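Local coordinates for protein serine protease inhibitor (Thermoanaerobacter tengcongensis, PDB 2PEF) that probably inhibits serine endopeptidases, as serpins generally do, and is captured here in the latent serpin state, at residues K8-N12 with G62-S66; F16-F21 with I33-M39; L70-Y75 with I111-Y116. One frame throughout, in Å; residues are numbered along the deposited sequence.

From the N terminus, the chain enters helix 7-22, whose first part serves contact 1 and whose second part serves contact 2. Contact 2 is the short closure: residues 33-39, at the start of helix 35-46, return to 16-21 and leave a small connection between. It nests within contact 1, which closes when the turn 62-66, between helices 51-62 and 67-80, comes back to 8-12. Contact 3 opens only afterwards, joining helix 67-80 to helix 106-116, with strands 87-98 and 102-104 lying between them in the sequence. Helix 67-80 is the common neighbour: Tyr-73 and Leu-74 meet Phe-9 of contact 1, while Leu-70 and Leu-74 meet Met-39 of contact 2.

Contact 1. Residues K8-N12 with G62-S66; sequences KFIYN and GKDIS
Asn-12 lies over the turn Gly-62 to Ile-65, its side-chain amide resting against the Gly-62 carbonyl and the tip of Ile-65. It belongs to a regular alpha-helical turn, residues 8-12, in which Asn-12 N bonds to Lys-8 O at 3.0 Å. Opposite runs a type II' beta turn from Gly-62 to Ile-65: Lys-63 has phi/psi 64/-98°, Asp-64 -94/-3°, and Ile-65 N reaches Gly-62 O at 3.1 Å. The closest CA atoms across the contact, those of Asn-12 and Gly-62, are 5.8 Å apart. With chi1 m, Asn-12 sends ND2 to Asp-64 OD1 (2.9 Å) and, more weakly, to Gly-62 O (2.8 Å, bent to 128° at the hydrogen). Asp-64, chi1 p, offers its other oxygen to Lys-8 one helical turn earlier: the lysine extends t, t and then bends m, m, giving a salt bridge of 2.6 Å from NZ to OD2. Beside these polar groups Ile-65 (m, t) points at the helix, its CD1 lying 3.5 Å from Asn-12 ND2, 4.1 Å from Lys-8 CG and 4.4 Å from Phe-9 CA. Lys-63 CD passes 3.5 Å from Asn-12 OD1, and its NZ continues to a salt bridge with Asp-15. A CB on Gly-62 would crowd that of Ile-65. Ser-66 then takes the N-cap position of helix 67-80, against which Phe-9 and Ile-65 both pack. Lys-8 and Asn-12, one helical turn apart, thus bond from one helix to a type II' turn linking two consecutive helices, within the helical N-terminal part of the serpin fold.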
ATOM      1  N   LYS A   8     -19.627   0.264   6.592  1.00 14.43           N
ATOM      2  CA  LYS A   8     -19.499  -0.773   5.563  1.00 15.43           C
ATOM      3  C   LYS A   8     -18.176  -0.650   4.809  1.00 14.18           C
ATOM      4  O   LYS A   8     -17.434  -1.624   4.696  1.00 13.84           O
ATOM      5  CB  LYS A   8     -20.684  -0.752   4.590  1.00 14.63           C
ATOM      6  CG  LYS A   8     -20.556  -1.751   3.434  1.00 17.31           C
ATOM      7  CD  LYS A   8     -21.871  -1.958   2.691  1.00 18.08           C
ATOM      8  CE  LYS A   8     -22.783  -2.955   3.401  1.00 21.47           C
ATOM      9  NZ  LYS A   8     -22.149  -4.292   3.608  1.00 23.60           N
ATOM     10  N   PHE A   9     -17.879   0.547   4.307  1.00 13.46           N
ATOM     11  CA  PHE A   9     -16.612   0.780   3.612  1.00 12.78           C
ATOM     12  C   PHE A   9     -15.400   0.539   4.515  1.00 12.34           C
ATOM     13  O   PHE A   9     -14.440  -0.109   4.103  1.00 12.28           O
ATOM     14  CB  PHE A   9     -16.544   2.191   3.011  1.00 13.17           C
ATOM     15  CG  PHE A   9     -15.208   2.516   2.391  1.00 13.93           C
ATOM     16  CD1 PHE A   9     -14.913   2.113   1.093  1.00 16.10           C
ATOM     17  CD2 PHE A   9     -14.238   3.215   3.113  1.00 15.61           C
ATOM     18  CE1 PHE A   9     -13.673   2.404   0.514  1.00 13.33           C
ATOM     19  CE2 PHE A   9     -12.991   3.509   2.542  1.00 13.06           C
ATOM     20  CZ  PHE A   9     -12.715   3.104   1.242  1.00 13.44           C
ATOM     21  N   ILE A  10     -15.439   1.071   5.733  1.00 12.51           N
ATOM     22  CA  ILE A  10     -14.314   0.912   6.657  1.00 13.09           C
ATOM     23  C   ILE A  10     -14.007  -0.569   6.919  1.00 13.26           C
ATOM     24  O   ILE A  10     -12.879  -1.018   6.698  1.00 13.21           O
ATOM     25  CB  ILE A  10     -14.522   1.693   7.982  1.00 13.56           C
ATOM     26  CG1 ILE A  10     -14.568   3.200   7.700  1.00 14.68           C
ATOM     27  CG2 ILE A  10     -13.412   1.368   8.984  1.00 14.31           C
ATOM     28  CD1 ILE A  10     -14.997   4.062   8.877  1.00 13.71           C
ATOM     29  N   TYR A  11     -15.002  -1.329   7.365  1.00 14.12           N
ATOM     30  CA  TYR A  11     -14.741  -2.722   7.737  1.00 14.82           C
ATOM     31  C   TYR A  11     -14.484  -3.644   6.539  1.00 14.01           C
ATOM     32  O   TYR A  11     -13.664  -4.558   6.635  1.00 14.50           O
ATOM     33  CB  TYR A  11     -15.801  -3.268   8.698  1.00 15.89           C
ATOM     34  CG  TYR A  11     -15.583  -2.805  10.129  1.00 17.51           C
ATOM     35  CD1 TYR A  11     -16.298  -1.728  10.650  1.00 21.42           C
ATOM     36  CD2 TYR A  11     -14.643  -3.433  10.952  1.00 20.48           C
ATOM     37  CE1 TYR A  11     -16.099  -1.296  11.956  1.00 21.99           C
ATOM     38  CE2 TYR A  11     -14.432  -3.004  12.265  1.00 21.32           C
ATOM     39  CZ  TYR A  11     -15.162  -1.934  12.756  1.00 19.92           C
ATOM     40  OH  TYR A  11     -14.966  -1.503  14.050  1.00 19.49           O
ATOM     41  N   ASN A  12     -15.144  -3.388   5.412  1.00 14.17           N
ATOM     42  CA  ASN A  12     -14.842  -4.128   4.182  1.00 13.30           C
ATOM     43  C   ASN A  12     -13.426  -3.840   3.671  1.00 13.10           C
ATOM     44  O   ASN A  12     -12.699  -4.759   3.297  1.00 14.19           O
ATOM     45  CB  ASN A  12     -15.885  -3.863   3.089  1.00 12.81           C
ATOM     46  CG  ASN A  12     -17.194  -4.601   3.335  1.00 15.02           C
ATOM     47  OD1 ASN A  12     -17.475  -5.055   4.450  1.00 12.46           O
ATOM     48  ND2 ASN A  12     -17.998  -4.736   2.286  1.00 15.96           N
ATOM     49  N   GLY A  62     -14.194  -5.546  -2.383  1.00 14.36           N
ATOM     50  CA  GLY A  62     -15.244  -4.931  -1.582  1.00 13.45           C
ATOM     51  C   GLY A  62     -16.308  -5.854  -1.027  1.00 14.48           C
ATOM     52  O   GLY A  62     -17.240  -5.386  -0.377  1.00 14.20           O
ATOM     53  N   LYS A  63     -16.165  -7.154  -1.286  1.00 14.36           N
ATOM     54  CA  LYS A  63     -17.137  -8.173  -0.858  1.00 15.53           C
ATOM     55  C   LYS A  63     -18.496  -7.981  -1.537  1.00 15.00           C
ATOM     56  O   LYS A  63     -18.692  -8.394  -2.682  1.00 14.78           O
ATOM     57  CB  LYS A  63     -17.306  -8.183   0.666  1.00 16.71           C
ATOM     58  CG  LYS A  63     -16.047  -8.444   1.463  1.00 19.88           C
ATOM     59  CD  LYS A  63     -16.278  -7.997   2.886  1.00 23.15           C
ATOM     60  CE  LYS A  63     -15.452  -8.765   3.879  1.00 23.87           C
ATOM     61  NZ  LYS A  63     -15.951  -8.455   5.243  1.00 24.45           N
ATOM     62  N   ASP A  64     -19.418  -7.333  -0.829  1.00 14.87           N
ATOM     63  CA  ASP A  64     -20.773  -7.097  -1.327  1.00 15.85           C
ATOM     64  C   ASP A  64     -20.932  -5.731  -2.004  1.00 16.47           C
ATOM     65  O   ASP A  64     -22.009  -5.407  -2.517  1.00 17.29           O
ATOM     66  CB  ASP A  64     -21.793  -7.257  -0.194  1.00 16.07           C
ATOM     67  CG  ASP A  64     -21.599  -6.245   0.927  1.00 18.22           C
ATOM     68  OD1 ASP A  64     -20.443  -5.882   1.235  1.00 21.26           O
ATOM     69  OD2 ASP A  64     -22.616  -5.822   1.514  1.00 21.22           O
ATOM     70  N   ILE A  65     -19.865  -4.937  -2.001  1.00 16.83           N
ATOM     71  CA  ILE A  65     -19.888  -3.614  -2.624  1.00 16.60           C
ATOM     72  C   ILE A  65     -19.656  -3.730  -4.131  1.00 16.40           C
ATOM     73  O   ILE A  65     -18.687  -4.351  -4.574  1.00 17.14           O
ATOM     74  CB  ILE A  65     -18.846  -2.650  -1.986  1.00 16.74           C
ATOM     75  CG1 ILE A  65     -19.066  -2.546  -0.471  1.00 17.74           C
ATOM     76  CG2 ILE A  65     -18.915  -1.264  -2.637  1.00 17.85           C
ATOM     77  CD1 ILE A  65     -17.963  -1.833   0.276  1.00 15.75           C
ATOM     78  N   SER A  66     -20.557  -3.131  -4.908  1.00 16.87           N
ATOM     79  CA  SER A  66     -20.447  -3.110  -6.368  1.00 17.78           C
ATOM     80  C   SER A  66     -19.365  -2.121  -6.799  1.00 17.54           C
ATOM     81  O   SER A  66     -18.981  -1.242  -6.023  1.00 19.00           O
ATOM     82  CB  SER A  66     -21.780  -2.706  -6.988  1.00 17.04           C
ATOM     83  OG  SER A  66     -22.019  -1.318  -6.814  1.00 17.01           O
TER

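Contact 2. Residues F16-F21 with I33-M39; sequences FSIELF and ISPLSAM
Met-39 curls back over an aromatic face: with chi angles t, p, p, its CE stands 4.0 Å from the centroid of the Phe-16 ring, 25° off the normal, as a CH-pi contact, and SD lies obliquely at 4.9 Å in a Met-aromatic contact. Phe-16 (chi1 t) turns its ring edge to Pro-35 O, 3.7 Å from CE2, and to Ala-38 CB, 4.4 Å from CZ. The two helical segments, 16-21 and 35-39, cross almost perpendicularly at 101°, their axes 10.0 Å apart. Ser-17 and Pro-35 have CA atoms 5.1 Å apart, and Ser-17 OG, hydrogen-bonded to Thr-13 O, touches Pro-35 CB at 3.2 Å. Leu-20 (t, p) fills the angle: CD2 is 3.6 Å from Ala-38 CB, and CG 3.7 Å from Ile-33 CD1. Ile-33, extended at -131/154° with chi1 p, also sets CD1 3.5 Å from Phe-21 N. Ser-34 is the N-cap, its OG accepting from Ser-37 N at 3.2 Å. Ser-37 OG hydrogen-bonds to Asn-162 and to Thr-329 of strand 322-331, the reactive-loop segment inserted into the sheet in latent serpins. The start of helix 35-46 probably matches that of helix B in the serpin shutter region, here packed against helix 7-22.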
ATOM      1  N   PHE A  16     -10.006  -6.346   3.340  1.00 13.21           N
ATOM      2  CA  PHE A  16      -9.140  -6.405   2.158  1.00 13.08           C
ATOM      3  C   PHE A  16      -7.694  -6.089   2.523  1.00 12.73           C
ATOM      4  O   PHE A  16      -6.770  -6.798   2.110  1.00 12.00           O
ATOM      5  CB  PHE A  16      -9.618  -5.429   1.078  1.00 13.61           C
ATOM      6  CG  PHE A  16      -8.606  -5.187  -0.015  1.00 12.70           C
ATOM      7  CD1 PHE A  16      -8.504  -6.061  -1.094  1.00 14.06           C
ATOM      8  CD2 PHE A  16      -7.755  -4.082   0.036  1.00 15.46           C
ATOM      9  CE1 PHE A  16      -7.563  -5.834  -2.101  1.00 13.45           C
ATOM     10  CE2 PHE A  16      -6.820  -3.852  -0.964  1.00 13.95           C
ATOM     11  CZ  PHE A  16      -6.725  -4.725  -2.034  1.00 12.99           C
ATOM     12  N   SER A  17      -7.516  -5.018   3.293  1.00 13.37           N
ATOM     13  CA  SER A  17      -6.196  -4.533   3.682  1.00 12.92           C
ATOM     14  C   SER A  17      -5.405  -5.581   4.454  1.00 12.48           C
ATOM     15  O   SER A  17      -4.235  -5.837   4.146  1.00 12.42           O
ATOM     16  CB  SER A  17      -6.324  -3.245   4.503  1.00 12.92           C
ATOM     17  OG  SER A  17      -6.843  -2.193   3.699  1.00 14.23           O
ATOM     18  N   ILE A  18      -6.045  -6.193   5.449  1.00 11.70           N
ATOM     19  CA  ILE A  18      -5.380  -7.191   6.292  1.00 12.71           C
ATOM     20  C   ILE A  18      -5.166  -8.518   5.560  1.00 12.70           C
ATOM     21  O   ILE A  18      -4.130  -9.160   5.726  1.00 12.99           O
ATOM     22  CB  ILE A  18      -6.104  -7.367   7.660  1.00 11.81           C
ATOM     23  CG1 ILE A  18      -6.078  -6.050   8.454  1.00 11.95           C
ATOM     24  CG2 ILE A  18      -5.491  -8.509   8.483  1.00 13.36           C
ATOM     25  CD1 ILE A  18      -4.678  -5.461   8.710  1.00 13.30           C
ATOM     26  N   GLU A  19      -6.124  -8.917   4.727  1.00 13.05           N
ATOM     27  CA  GLU A  19      -5.936 -10.123   3.917  1.00 13.31           C
ATOM     28  C   GLU A  19      -4.791  -9.934   2.922  1.00 13.31           C
ATOM     29  O   GLU A  19      -3.976 -10.837   2.719  1.00 13.02           O
ATOM     30  CB  GLU A  19      -7.223 -10.538   3.202  1.00 14.62           C
ATOM     31  CG  GLU A  19      -8.314 -11.067   4.133  1.00 18.22           C
ATOM     32  CD  GLU A  19      -7.837 -12.193   5.044  1.00 20.88           C
ATOM     33  OE1 GLU A  19      -7.295 -13.189   4.524  1.00 21.37           O
ATOM     34  OE2 GLU A  19      -8.004 -12.076   6.280  1.00 25.87           O
ATOM     35  N   LEU A  20      -4.719  -8.748   2.319  1.00 13.67           N
ATOM     36  CA  LEU A  20      -3.604  -8.407   1.443  1.00 13.02           C
ATOM     37  C   LEU A  20      -2.278  -8.472   2.205  1.00 13.53           C
ATOM     38  O   LEU A  20      -1.345  -9.146   1.770  1.00 13.80           O
ATOM     39  CB  LEU A  20      -3.805  -7.016   0.825  1.00 13.98           C
ATOM     40  CG  LEU A  20      -2.912  -6.613  -0.347  1.00 11.34           C
ATOM     41  CD1 LEU A  20      -3.122  -7.530  -1.552  1.00 15.49           C
ATOM     42  CD2 LEU A  20      -3.175  -5.158  -0.727  1.00 13.02           C
ATOM     43  N   PHE A  21      -2.216  -7.787   3.350  1.00 12.13           N
ATOM     44  CA  PHE A  21      -1.023  -7.780   4.200  1.00 12.70           C
ATOM     45  C   PHE A  21      -0.574  -9.179   4.616  1.00 12.82           C
ATOM     46  O   PHE A  21       0.578  -9.553   4.396  1.00 12.92           O
ATOM     47  CB  PHE A  21      -1.247  -6.892   5.429  1.00 12.15           C
ATOM     48  CG  PHE A  21      -0.115  -6.920   6.425  1.00 11.64           C
ATOM     49  CD1 PHE A  21       1.154  -6.469   6.076  1.00  9.93           C
ATOM     50  CD2 PHE A  21      -0.329  -7.375   7.724  1.00 10.32           C
ATOM     51  CE1 PHE A  21       2.196  -6.481   7.008  1.00  9.04           C
ATOM     52  CE2 PHE A  21       0.703  -7.390   8.656  1.00 13.07           C
ATOM     53  CZ  PHE A  21       1.966  -6.945   8.298  1.00 11.13           C
ATOM     54  N   ILE A  33       3.500  -2.922   2.508  1.00 12.93           N
ATOM     55  CA  ILE A  33       2.518  -2.728   1.449  1.00 13.68           C
ATOM     56  C   ILE A  33       1.651  -1.514   1.742  1.00 13.60           C
ATOM     57  O   ILE A  33       1.497  -1.111   2.898  1.00 13.09           O
ATOM     58  CB  ILE A  33       1.637  -3.984   1.188  1.00 15.38           C
ATOM     59  CG1 ILE A  33       0.695  -4.266   2.359  1.00 17.94           C
ATOM     60  CG2 ILE A  33       2.505  -5.208   0.834  1.00 16.42           C
ATOM     61  CD1 ILE A  33      -0.553  -5.026   1.950  1.00 22.54           C
ATOM     62  N   SER A  34       1.127  -0.918   0.676  1.00 12.77           N
ATOM     63  CA  SER A  34       0.072   0.076   0.785  1.00 12.36           C
ATOM     64  C   SER A  34      -1.215  -0.510   0.237  1.00 13.01           C
ATOM     65  O   SER A  34      -1.377  -0.623  -0.986  1.00 13.63           O
ATOM     66  CB  SER A  34       0.420   1.348   0.018  1.00 13.44           C
ATOM     67  OG  SER A  34      -0.673   2.240   0.012  1.00 12.17           O
ATOM     68  N   PRO A  35      -2.132  -0.904   1.135  1.00 14.03           N
ATOM     69  CA  PRO A  35      -3.423  -1.419   0.694  1.00 14.34           C
ATOM     70  C   PRO A  35      -4.180  -0.390  -0.141  1.00 14.08           C
ATOM     71  O   PRO A  35      -4.840  -0.761  -1.109  1.00 15.61           O
ATOM     72  CB  PRO A  35      -4.150  -1.710   2.008  1.00 15.06           C
ATOM     73  CG  PRO A  35      -3.065  -1.897   3.008  1.00 15.66           C
ATOM     74  CD  PRO A  35      -2.007  -0.926   2.606  1.00 13.12           C
ATOM     75  N   LEU A  36      -4.064   0.888   0.222  1.00 15.02           N
ATOM     76  CA  LEU A  36      -4.702   1.972  -0.525  1.00 14.24           C
ATOM     77  C   LEU A  36      -4.254   1.978  -1.986  1.00 13.57           C
ATOM     78  O   LEU A  36      -5.081   2.013  -2.887  1.00 14.58           O
ATOM     79  CB  LEU A  36      -4.415   3.335   0.114  1.00 14.08           C
ATOM     80  CG  LEU A  36      -5.009   4.570  -0.578  1.00 18.36           C
ATOM     81  CD1 LEU A  36      -6.539   4.504  -0.666  1.00 19.18           C
ATOM     82  CD2 LEU A  36      -4.556   5.834   0.137  1.00 16.83           C
ATOM     83  N   SER A  37      -2.942   1.939  -2.202  1.00 14.21           N
ATOM     84  CA  SER A  37      -2.385   1.920  -3.549  1.00 14.37           C
ATOM     85  C   SER A  37      -2.867   0.720  -4.364  1.00 14.19           C
ATOM     86  O   SER A  37      -3.243   0.862  -5.530  1.00 15.63           O
ATOM     87  CB  SER A  37      -0.857   1.945  -3.489  1.00 14.30           C
ATOM     88  OG  SER A  37      -0.301   1.844  -4.788  1.00 12.92           O
ATOM     89  N   ALA A  38      -2.858  -0.457  -3.743  1.00 14.24           N
ATOM     90  CA  ALA A  38      -3.306  -1.681  -4.402  1.00 15.24           C
ATOM     91  C   ALA A  38      -4.782  -1.601  -4.770  1.00 15.62           C
ATOM     92  O   ALA A  38      -5.157  -1.904  -5.909  1.00 15.68           O
ATOM     93  CB  ALA A  38      -3.034  -2.888  -3.528  1.00 16.32           C
ATOM     94  N   MET A  39      -5.600  -1.186  -3.802  1.00 14.32           N
ATOM     95  CA  MET A  39      -7.033  -0.978  -3.999  0.50 14.70           C
ATOM     96  C   MET A  39      -7.320  -0.077  -5.200  1.00 15.13           C
ATOM     97  O   MET A  39      -8.169  -0.380  -6.042  1.00 15.60           O
ATOM     98  CB  MET A  39      -7.649  -0.371  -2.732  0.50 14.81           C
ATOM     99  CG  MET A  39      -9.102   0.069  -2.873  0.50 15.23           C
ATOM    100  SD  MET A  39     -10.233  -1.308  -3.140  0.50 14.66           S
ATOM    101  CE  MET A  39     -10.302  -2.022  -1.502  0.50 15.29           C
TER

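Contact 3. Residues L70-Y75 with I111-Y116; sequences LNKYLY and IIADYY
Tyr-115, Asn-71 and Tyr-116 carry most of this meeting between two helices. Segments 70-75 and 111-116 run at 42° to each other, axes 9.5 Å apart, and draw closest where the CA atoms of Tyr-75 and Tyr-115 are 5.1 Å apart. Tyr-115 (chi1 m) lays its ring along the partner helix: Asn-71 CB sits over one face, 4.1 Å from the centroid and 22° off the normal, a CH-pi contact. Tyr-75 CB meets the ring edge, 3.7 Å from CD2, and Lys-72 CG lies 3.9 Å from CE2. Tyr-75 (chi1 t) also brings its CB within 3.6 Å of Tyr-115 O. Asn-71, chi1 m, receives a hydrogen bond at OD1 from Tyr-116 OH (2.7 Å), while its ND2 rests 3.5 Å from Ile-111 CG2. The CA-to-CB bond of Tyr-116 (chi1 m) points away from 70-75, yet the hydroxyl comes back to it, 3.7 Å from Leu-74 CD1; the side chain also touches Ala-43 and Met-44 of helix 35-46. The chemistry is therefore mostly aromatic and aliphatic contact, with direction supplied by one buried asparagine: OD1 accepts from the tyrosine hydroxyl and ND2 donates to Asn-47, so both polar atoms of its carboxamide are paired.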
ATOM      1  N   LEU A  70     -18.074   1.291  -5.111  1.00 15.57           N
ATOM      2  CA  LEU A  70     -16.662   1.366  -4.750  1.00 17.11           C
ATOM      3  C   LEU A  70     -15.996   2.596  -5.368  1.00 15.57           C
ATOM      4  O   LEU A  70     -15.171   3.242  -4.717  1.00 14.84           O
ATOM      5  CB  LEU A  70     -15.907   0.085  -5.134  1.00 16.87           C
ATOM      6  CG  LEU A  70     -14.488  -0.057  -4.562  1.00 20.47           C
ATOM      7  CD1 LEU A  70     -14.505  -0.228  -3.046  1.00 19.16           C
ATOM      8  CD2 LEU A  70     -13.750  -1.212  -5.217  1.00 19.97           C
ATOM      9  N   ASN A  71     -16.363   2.906  -6.613  1.00 14.25           N
ATOM     10  CA  ASN A  71     -15.913   4.123  -7.291  1.00 15.14           C
ATOM     11  C   ASN A  71     -16.269   5.367  -6.487  1.00 15.00           C
ATOM     12  O   ASN A  71     -15.425   6.241  -6.273  1.00 15.49           O
ATOM     13  CB  ASN A  71     -16.538   4.246  -8.688  1.00 14.29           C
ATOM     14  CG  ASN A  71     -15.963   3.265  -9.685  1.00 15.49           C
ATOM     15  OD1 ASN A  71     -14.916   2.655  -9.458  1.00 17.32           O
ATOM     16  ND2 ASN A  71     -16.659   3.096 -10.805  1.00 13.73           N
ATOM     17  N   LYS A  72     -17.528   5.438  -6.053  1.00 14.78           N
ATOM     18  CA  LYS A  72     -18.006   6.577  -5.273  1.00 15.39           C
ATOM     19  C   LYS A  72     -17.266   6.666  -3.940  1.00 14.80           C
ATOM     20  O   LYS A  72     -16.817   7.743  -3.542  1.00 16.44           O
ATOM     21  CB  LYS A  72     -19.516   6.483  -5.049  1.00 14.27           C
ATOM     22  CG  LYS A  72     -20.325   6.539  -6.331  1.00 15.28           C
ATOM     23  CD  LYS A  72     -21.796   6.787  -6.053  1.00 18.49           C
ATOM     24  CE  LYS A  72     -22.594   6.857  -7.346  1.00 22.88           C
ATOM     25  NZ  LYS A  72     -22.806   5.513  -7.950  1.00 28.72           N
ATOM     26  N   TYR A  73     -17.134   5.527  -3.264  1.00 14.52           N
ATOM     27  CA  TYR A  73     -16.418   5.457  -1.991  1.00 14.66           C
ATOM     28  C   TYR A  73     -14.969   5.926  -2.119  1.00 14.50           C
ATOM     29  O   TYR A  73     -14.488   6.729  -1.316  1.00 15.26           O
ATOM     30  CB  TYR A  73     -16.413   4.022  -1.464  1.00 14.60           C
ATOM     31  CG  TYR A  73     -17.617   3.582  -0.661  1.00 14.72           C
ATOM     32  CD1 TYR A  73     -18.216   2.345  -0.912  1.00 13.68           C
ATOM     33  CD2 TYR A  73     -18.144   4.373   0.360  1.00 15.99           C
ATOM     34  CE1 TYR A  73     -19.307   1.912  -0.173  1.00 15.12           C
ATOM     35  CE2 TYR A  73     -19.242   3.946   1.107  1.00 14.78           C
ATOM     36  CZ  TYR A  73     -19.812   2.712   0.835  1.00 14.75           C
ATOM     37  OH  TYR A  73     -20.896   2.275   1.560  1.00 17.25           O
ATOM     38  N   LEU A  74     -14.269   5.408  -3.126  1.00 14.91           N
ATOM     39  CA  LEU A  74     -12.851   5.704  -3.294  1.00 14.30           C
ATOM     40  C   LEU A  74     -12.623   7.149  -3.721  1.00 14.33           C
ATOM     41  O   LEU A  74     -11.710   7.812  -3.224  1.00 15.02           O
ATOM     42  CB  LEU A  74     -12.200   4.724  -4.273  1.00 14.55           C
ATOM     43  CG  LEU A  74     -12.022   3.301  -3.733  1.00 17.27           C
ATOM     44  CD1 LEU A  74     -11.455   2.400  -4.804  1.00 17.75           C
ATOM     45  CD2 LEU A  74     -11.134   3.277  -2.486  1.00 14.50           C
ATOM     46  N   TYR A  75     -13.469   7.637  -4.625  1.00 13.46           N
ATOM     47  CA  TYR A  75     -13.448   9.043  -4.999  1.00 14.13           C
ATOM     48  C   TYR A  75     -13.604   9.928  -3.762  1.00 13.01           C
ATOM     49  O   TYR A  75     -12.863  10.886  -3.585  1.00 12.89           O
ATOM     50  CB  TYR A  75     -14.544   9.345  -6.030  1.00 14.25           C
ATOM     51  CG  TYR A  75     -14.818  10.816  -6.226  1.00 15.89           C
ATOM     52  CD1 TYR A  75     -13.966  11.606  -6.995  1.00 14.35           C
ATOM     53  CD2 TYR A  75     -15.936  11.417  -5.648  1.00 19.81           C
ATOM     54  CE1 TYR A  75     -14.214  12.958  -7.180  1.00 15.51           C
ATOM     55  CE2 TYR A  75     -16.192  12.773  -5.824  1.00 18.10           C
ATOM     56  CZ  TYR A  75     -15.329  13.533  -6.590  1.00 18.61           C
ATOM     57  OH  TYR A  75     -15.589  14.872  -6.757  1.00 19.82           O
ATOM     58  N   ILE A 111     -15.001   7.302 -16.514  1.00 18.22           N
ATOM     59  CA  ILE A 111     -15.044   6.840 -15.125  1.00 16.73           C
ATOM     60  C   ILE A 111     -13.688   7.046 -14.445  1.00 16.61           C
ATOM     61  O   ILE A 111     -13.609   7.570 -13.329  1.00 17.00           O
ATOM     62  CB  ILE A 111     -15.477   5.354 -15.036  1.00 16.83           C
ATOM     63  CG1 ILE A 111     -16.925   5.194 -15.512  1.00 17.15           C
ATOM     64  CG2 ILE A 111     -15.323   4.820 -13.604  1.00 15.72           C
ATOM     65  CD1 ILE A 111     -17.293   3.784 -15.924  1.00 16.43           C
ATOM     66  N   ILE A 112     -12.630   6.657 -15.145  1.00 16.50           N
ATOM     67  CA  ILE A 112     -11.265   6.747 -14.638  1.00 17.61           C
ATOM     68  C   ILE A 112     -10.804   8.204 -14.475  1.00 17.66           C
ATOM     69  O   ILE A 112     -10.183   8.553 -13.470  1.00 17.28           O
ATOM     70  CB  ILE A 112     -10.312   5.868 -15.505  1.00 18.92           C
ATOM     71  CG1 ILE A 112     -10.032   4.529 -14.808  1.00 18.97           C
ATOM     72  CG2 ILE A 112      -9.011   6.563 -15.820  1.00 22.48           C
ATOM     73  CD1 ILE A 112     -11.262   3.680 -14.540  1.00 23.69           C
ATOM     74  N   ALA A 113     -11.133   9.051 -15.448  1.00 17.49           N
ATOM     75  CA  ALA A 113     -10.839  10.481 -15.348  1.00 18.32           C
ATOM     76  C   ALA A 113     -11.647  11.146 -14.233  1.00 18.69           C
ATOM     77  O   ALA A 113     -11.122  11.981 -13.489  1.00 19.99           O
ATOM     78  CB  ALA A 113     -11.097  11.178 -16.678  1.00 18.41           C
ATOM     79  N   ASP A 114     -12.918  10.768 -14.118  1.00 18.49           N
ATOM     80  CA  ASP A 114     -13.833  11.407 -13.169  1.00 18.43           C
ATOM     81  C   ASP A 114     -13.637  10.988 -11.716  1.00 17.65           C
ATOM     82  O   ASP A 114     -13.532  11.843 -10.838  1.00 17.26           O
ATOM     83  CB  ASP A 114     -15.293  11.193 -13.582  1.00 19.34           C
ATOM     84  CG  ASP A 114     -15.717  12.086 -14.740  1.00 22.55           C
ATOM     85  OD1 ASP A 114     -15.012  13.073 -15.040  1.00 24.61           O
ATOM     86  OD2 ASP A 114     -16.769  11.799 -15.348  1.00 25.54           O
ATOM     87  N   TYR A 115     -13.607   9.681 -11.469  1.00 15.84           N
ATOM     88  CA  TYR A 115     -13.523   9.146 -10.109  1.00 14.96           C
ATOM     89  C   TYR A 115     -12.095   8.982  -9.596  1.00 14.79           C
ATOM     90  O   TYR A 115     -11.861   9.019  -8.388  1.00 13.50           O
ATOM     91  CB  TYR A 115     -14.254   7.804 -10.020  1.00 15.18           C
ATOM     92  CG  TYR A 115     -15.759   7.927 -10.059  1.00 13.47           C
ATOM     93  CD1 TYR A 115     -16.448   7.925 -11.272  1.00 15.97           C
ATOM     94  CD2 TYR A 115     -16.494   8.052  -8.883  1.00 15.02           C
ATOM     95  CE1 TYR A 115     -17.837   8.040 -11.307  1.00 16.81           C
ATOM     96  CE2 TYR A 115     -17.879   8.162  -8.904  1.00 14.04           C
ATOM     97  CZ  TYR A 115     -18.544   8.159 -10.118  1.00 15.39           C
ATOM     98  OH  TYR A 115     -19.914   8.274 -10.147  1.00 16.43           O
ATOM     99  N   TYR A 116     -11.148   8.794 -10.513  1.00 14.57           N
ATOM    100  CA  TYR A 116      -9.770   8.485 -10.129  1.00 15.38           C
ATOM    101  C   TYR A 116      -8.763   9.543 -10.566  1.00 15.58           C
ATOM    102  O   TYR A 116      -7.567   9.409 -10.299  1.00 15.20           O
ATOM    103  CB  TYR A 116      -9.369   7.103 -10.659  1.00 14.86           C
ATOM    104  CG  TYR A 116     -10.190   5.997 -10.043  1.00 12.69           C
ATOM    105  CD1 TYR A 116     -11.393   5.597 -10.619  1.00 12.07           C
ATOM    106  CD2 TYR A 116      -9.785   5.377  -8.858  1.00 12.95           C
ATOM    107  CE1 TYR A 116     -12.170   4.592 -10.051  1.00 12.79           C
ATOM    108  CE2 TYR A 116     -10.559   4.367  -8.276  1.00 12.67           C
ATOM    109  CZ  TYR A 116     -11.751   3.982  -8.878  1.00 13.57           C
ATOM    110  OH  TYR A 116     -12.529   2.990  -8.317  1.00 13.81           O
TER